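Local coordinates for protein activating signal cointegrator 1 complex subunit 3 (Homo sapiens, PDB 6YXQ) that unwinds duplex DNA in the 3'-5' direction using ATP for alkylation repair, helps rescue stalled ribosomes, and binds ASCC2 through this N-terminal part, at residues Lys75-Thr87 with Glu92-Thr104. Numbering follows the deposited sequence.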
loop_
_atom_site.group_PDB
_atom_site.type_symbol
_atom_site.label_atom_id
_atom_site.label_comp_id
_atom_site.label_asym_id
_atom_site.label_seq_id
_atom_site.Cartn_x
_atom_site.Cartn_y
_atom_site.Cartn_z
ATOM N N LYS A 75 -13.711 -10.382 -42.007
ATOM C CA LYS A 75 -14.915 -9.569 -42.166
ATOM C C LYS A 75 -15.988 -9.987 -41.167
ATOM O O LYS A 75 -16.723 -9.140 -40.646
ATOM C CB LYS A 75 -15.432 -9.668 -43.601
ATOM C CG LYS A 75 -14.584 -8.894 -44.605
ATOM C CD LYS A 75 -15.063 -9.084 -46.040
ATOM C CE LYS A 75 -14.600 -7.933 -46.929
ATOM N NZ LYS A 75 -13.118 -7.916 -47.120
ATOM N N ASP A 76 -16.089 -11.291 -40.888
ATOM C CA ASP A 76 -16.992 -11.747 -39.834
ATOM C C ASP A 76 -16.625 -11.120 -38.495
ATOM O O ASP A 76 -17.502 -10.669 -37.740
ATOM C CB ASP A 76 -16.965 -13.273 -39.734
ATOM C CG ASP A 76 -17.564 -13.957 -40.955
ATOM O OD1 ASP A 76 -18.498 -13.395 -41.571
ATOM O OD2 ASP A 76 -17.100 -15.068 -41.294
ATOM N N ILE A 77 -15.325 -11.076 -38.189
ATOM C CA ILE A 77 -14.879 -10.471 -36.931
ATOM C C ILE A 77 -15.176 -8.972 -36.914
ATOM O O ILE A 77 -15.577 -8.413 -35.883
ATOM C CB ILE A 77 -13.382 -10.745 -36.693
ATOM C CG1 ILE A 77 -13.100 -12.244 -36.673
ATOM C CG2 ILE A 77 -12.936 -10.119 -35.388
ATOM C CD1 ILE A 77 -11.626 -12.577 -36.547
ATOM N N LEU A 78 -14.966 -8.293 -38.045
ATOM C CA LEU A 78 -15.267 -6.866 -38.122
ATOM C C LEU A 78 -16.748 -6.605 -37.893
ATOM O O LEU A 78 -17.120 -5.640 -37.214
ATOM C CB LEU A 78 -14.844 -6.308 -39.477
ATOM C CG LEU A 78 -13.348 -6.112 -39.682
ATOM C CD1 LEU A 78 -13.034 -5.982 -41.162
ATOM C CD2 LEU A 78 -12.875 -4.897 -38.900
ATOM N N HIS A 79 -17.607 -7.449 -38.464
ATOM C CA HIS A 79 -19.042 -7.308 -38.244
ATOM C C HIS A 79 -19.395 -7.512 -36.771
ATOM O O HIS A 79 -20.191 -6.749 -36.198
ATOM C CB HIS A 79 -19.790 -8.294 -39.145
ATOM C CG HIS A 79 -21.279 -8.217 -39.031
ATOM N ND1 HIS A 79 -21.963 -7.022 -38.987
ATOM C CD2 HIS A 79 -22.217 -9.190 -38.960
ATOM C CE1 HIS A 79 -23.258 -7.262 -38.885
ATOM N NE2 HIS A 79 -23.439 -8.569 -38.865
ATOM N N ALA A 80 -18.802 -8.531 -36.137
ATOM C CA ALA A 80 -19.055 -8.758 -34.716
ATOM C C ALA A 80 -18.626 -7.557 -33.884
ATOM O O ALA A 80 -19.330 -7.153 -32.948
ATOM C CB ALA A 80 -18.335 -10.019 -34.238
ATOM N N ALA A 81 -17.470 -6.976 -34.205
ATOM C CA ALA A 81 -17.030 -5.798 -33.465
ATOM C C ALA A 81 -17.967 -4.625 -33.708
ATOM O O ALA A 81 -18.297 -3.886 -32.775
ATOM C CB ALA A 81 -15.594 -5.436 -33.835
ATOM N N LYS A 82 -18.434 -4.452 -34.947
ATOM C CA LYS A 82 -19.405 -3.399 -35.225
ATOM C C LYS A 82 -20.617 -3.530 -34.312
ATOM O O LYS A 82 -21.063 -2.553 -33.704
ATOM C CB LYS A 82 -19.832 -3.437 -36.695
ATOM C CG LYS A 82 -20.713 -2.258 -37.107
ATOM C CD LYS A 82 -21.758 -2.660 -38.143
ATOM C CE LYS A 82 -21.114 -3.130 -39.445
ATOM N NZ LYS A 82 -22.119 -3.586 -40.453
ATOM N N GLN A 83 -21.146 -4.746 -34.185
ATOM C CA GLN A 83 -22.275 -4.960 -33.283
ATOM C C GLN A 83 -21.902 -4.639 -31.837
ATOM O O GLN A 83 -22.656 -3.962 -31.129
ATOM C CB GLN A 83 -22.786 -6.396 -33.405
ATOM C CG GLN A 83 -23.269 -6.748 -34.797
ATOM C CD GLN A 83 -23.537 -8.234 -34.987
ATOM O OE1 GLN A 83 -22.842 -9.087 -34.435
ATOM N NE2 GLN A 83 -24.545 -8.547 -35.786
ATOM N N ILE A 84 -20.733 -5.103 -31.380
ATOM C CA ILE A 84 -20.358 -4.903 -29.978
ATOM C C ILE A 84 -20.007 -3.446 -29.707
ATOM O O ILE A 84 -20.503 -2.840 -28.749
ATOM C CB ILE A 84 -19.189 -5.819 -29.583
ATOM C CG1 ILE A 84 -19.628 -7.282 -29.573
ATOM C CG2 ILE A 84 -18.642 -5.398 -28.219
ATOM C CD1 ILE A 84 -18.529 -8.238 -29.176
ATOM N N VAL A 85 -19.113 -2.874 -30.520
ATOM C CA VAL A 85 -18.616 -1.527 -30.251
ATOM C C VAL A 85 -19.680 -0.482 -30.573
ATOM O O VAL A 85 -19.834 0.506 -29.846
ATOM C CB VAL A 85 -17.307 -1.272 -31.028
ATOM C CG1 VAL A 85 -16.610 -0.023 -30.509
ATOM C CG2 VAL A 85 -16.367 -2.463 -30.898
ATOM N N GLY A 86 -20.445 -0.693 -31.637
ATOM C CA GLY A 86 -21.345 0.336 -32.139
ATOM C C GLY A 86 -20.662 1.222 -33.159
ATOM O O GLY A 86 -19.446 1.409 -33.149
ATOM N N THR A 87 -21.462 1.774 -34.073
ATOM C CA THR A 87 -20.899 2.507 -35.202
ATOM C C THR A 87 -20.677 3.990 -34.935
ATOM O O THR A 87 -20.089 4.668 -35.787
ATOM C CB THR A 87 -21.792 2.380 -36.442
ATOM O OG1 THR A 87 -22.877 3.312 -36.348
ATOM C CG2 THR A 87 -22.337 0.971 -36.579
ATOM N N GLU A 92 -12.232 3.300 -36.728
ATOM C CA GLU A 92 -11.036 2.846 -36.028
ATOM C C GLU A 92 -11.385 2.199 -34.700
ATOM O O GLU A 92 -10.703 1.262 -34.263
ATOM C CB GLU A 92 -10.069 4.017 -35.820
ATOM C CG GLU A 92 -9.756 4.828 -37.084
ATOM C CD GLU A 92 -10.858 5.809 -37.462
ATOM O OE1 GLU A 92 -10.815 6.965 -36.994
ATOM O OE2 GLU A 92 -11.765 5.423 -38.232
ATOM N N ALA A 93 -12.455 2.668 -34.058
ATOM C CA ALA A 93 -12.894 2.070 -32.805
ATOM C C ALA A 93 -13.379 0.640 -33.010
ATOM O O ALA A 93 -13.037 -0.255 -32.227
ATOM C CB ALA A 93 -13.988 2.927 -32.176
ATOM N N ILE A 94 -14.160 0.393 -34.066
ATOM C CA ILE A 94 -14.620 -0.975 -34.286
ATOM C C ILE A 94 -13.484 -1.850 -34.801
ATOM O O ILE A 94 -13.469 -3.058 -34.553
ATOM C CB ILE A 94 -15.848 -1.020 -35.217
ATOM C CG1 ILE A 94 -15.445 -0.929 -36.684
ATOM C CG2 ILE A 94 -16.847 0.070 -34.857
ATOM C CD1 ILE A 94 -16.619 -1.087 -37.630
ATOM N N GLU A 95 -12.488 -1.270 -35.476
ATOM C CA GLU A 95 -11.331 -2.073 -35.867
ATOM C C GLU A 95 -10.503 -2.488 -34.653
ATOM O O GLU A 95 -10.040 -3.634 -34.577
ATOM C CB GLU A 95 -10.475 -1.314 -36.875
ATOM C CG GLU A 95 -11.071 -1.300 -38.266
ATOM C CD GLU A 95 -10.092 -0.824 -39.314
ATOM O OE1 GLU A 95 -9.145 -0.086 -38.957
ATOM O OE2 GLU A 95 -10.278 -1.186 -40.496
ATOM N N SER A 96 -10.302 -1.580 -33.687
ATOM C CA SER A 96 -9.602 -1.976 -32.463
ATOM C C SER A 96 -10.432 -2.947 -31.637
ATOM O O SER A 96 -9.872 -3.818 -30.959
ATOM C CB SER A 96 -9.220 -0.753 -31.620
ATOM O OG SER A 96 -10.209 0.256 -31.673
ATOM N N GLY A 97 -11.761 -2.834 -31.701
ATOM C CA GLY A 97 -12.603 -3.844 -31.083
ATOM C C GLY A 97 -12.470 -5.199 -31.752
ATOM O O GLY A 97 -12.483 -6.234 -31.085
ATOM N N ALA A 98 -12.336 -5.212 -33.081
ATOM C CA ALA A 98 -12.104 -6.466 -33.792
ATOM C C ALA A 98 -10.759 -7.072 -33.417
ATOM O O ALA A 98 -10.641 -8.293 -33.262
ATOM C CB ALA A 98 -12.186 -6.243 -35.302
ATOM N N ALA A 99 -9.730 -6.235 -33.280
ATOM C CA ALA A 99 -8.434 -6.735 -32.826
ATOM C C ALA A 99 -8.539 -7.310 -31.421
ATOM O O ALA A 99 -7.969 -8.367 -31.125
ATOM C CB ALA A 99 -7.389 -5.623 -32.873
ATOM N N PHE A 100 -9.282 -6.628 -30.550
ATOM C CA PHE A 100 -9.513 -7.127 -29.200
ATOM C C PHE A 100 -10.250 -8.460 -29.216
ATOM O O PHE A 100 -9.935 -9.362 -28.432
ATOM C CB PHE A 100 -10.298 -6.091 -28.400
ATOM C CG PHE A 100 -10.623 -6.528 -27.013
ATOM C CD1 PHE A 100 -9.671 -6.455 -26.014
ATOM C CD2 PHE A 100 -11.878 -7.015 -26.704
ATOM C CE1 PHE A 100 -9.964 -6.863 -24.732
ATOM C CE2 PHE A 100 -12.178 -7.423 -25.424
ATOM C CZ PHE A 100 -11.219 -7.346 -24.434
ATOM N N LEU A 101 -11.242 -8.601 -30.095
ATOM C CA LEU A 101 -11.963 -9.864 -30.206
ATOM C C LEU A 101 -11.037 -10.980 -30.666
ATOM O O LEU A 101 -10.976 -12.047 -30.042
ATOM C CB LEU A 101 -13.143 -9.717 -31.168
ATOM C CG LEU A 101 -14.326 -8.924 -30.621
ATOM C CD1 LEU A 101 -15.414 -8.832 -31.657
ATOM C CD2 LEU A 101 -14.859 -9.549 -29.338
ATOM N N PHE A 102 -10.303 -10.743 -31.761
ATOM C CA PHE A 102 -9.380 -11.749 -32.273
ATOM C C PHE A 102 -8.411 -12.192 -31.191
ATOM O O PHE A 102 -8.217 -13.393 -30.972
ATOM C CB PHE A 102 -8.622 -11.208 -33.485
ATOM C CG PHE A 102 -7.563 -12.143 -34.005
ATOM C CD1 PHE A 102 -7.865 -13.078 -34.981
ATOM C CD2 PHE A 102 -6.262 -12.078 -33.529
ATOM C CE1 PHE A 102 -6.888 -13.938 -35.469
ATOM C CE2 PHE A 102 -5.282 -12.941 -34.009
ATOM C CZ PHE A 102 -5.595 -13.870 -34.976
ATOM N N MET A 103 -7.806 -11.230 -30.486
ATOM C CA MET A 103 -6.850 -11.576 -29.440
ATOM C C MET A 103 -7.528 -12.263 -28.262
ATOM O O MET A 103 -6.887 -13.042 -27.548
ATOM C CB MET A 103 -6.112 -10.323 -28.977
ATOM C CG MET A 103 -5.257 -9.705 -30.062
ATOM S SD MET A 103 -4.005 -10.854 -30.656
ATOM C CE MET A 103 -3.250 -11.296 -29.101
ATOM N N THR A 104 -8.816 -11.996 -28.045
ATOM C CA THR A 104 -9.518 -12.674 -26.969
ATOM C C THR A 104 -9.677 -14.159 -27.258
ATOM O O THR A 104 -9.581 -14.978 -26.338
ATOM C CB THR A 104 -10.876 -12.011 -26.736
ATOM O OG1 THR A 104 -10.678 -10.690 -26.210
ATOM C CG2 THR A 104 -11.711 -12.822 -25.752
#
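The Phe-102 ring meets Ile-77 at its edge: CD1 of Ile-77 lies near the ring plane, 4.1 Å from Phe-102 CD1. Away from this contact, one face of the Phe-100 ring carries the Thr-104 hydroxyl, offset toward the rim. The helical segments 75-85 and 92-104, joined by a short connection, cross at 114° with their axes 8.1 Å apart at closest approach. Small residues permit this approach. Ala-81 is a knob among Ile-94, Gly-97, Ala-98 and Leu-101, its methyl CB 3.8 Å from Ala-98 CB. In return Leu-101 fits among Ile-77, Ala-80, Ala-81 and Ile-84; it meets Ile-84 tip to tip, CD2 to CD1 at 3.9 Å. Val-85 sets CG1 anti to its backbone N (chi1 -166°), which leaves CG2 over Gly-97 CA at 4.0 Å, where a side chain on Gly-97 would collide with it. Replacing Val-85 by an alanine would probably open a gap beside Gly-97 and leave Ala-93 without its CG1 neighbour. Gly-86, with positive phi, ends the first helix, and Ile-94 CG2 packs beside Val-85 CB at 4.1 Å. Trp-51 of helix 51-61 touches Leu-78 and Ala-98, while helices 113-123 and 128-142 pack against Leu-101 and Ile-77, extending the helical bundle within the ASCC2-binding region. With apolar packing and no hydrogen bonds between the two segments, cohesion here depends on shape complementarity and burial of hydrocarbon.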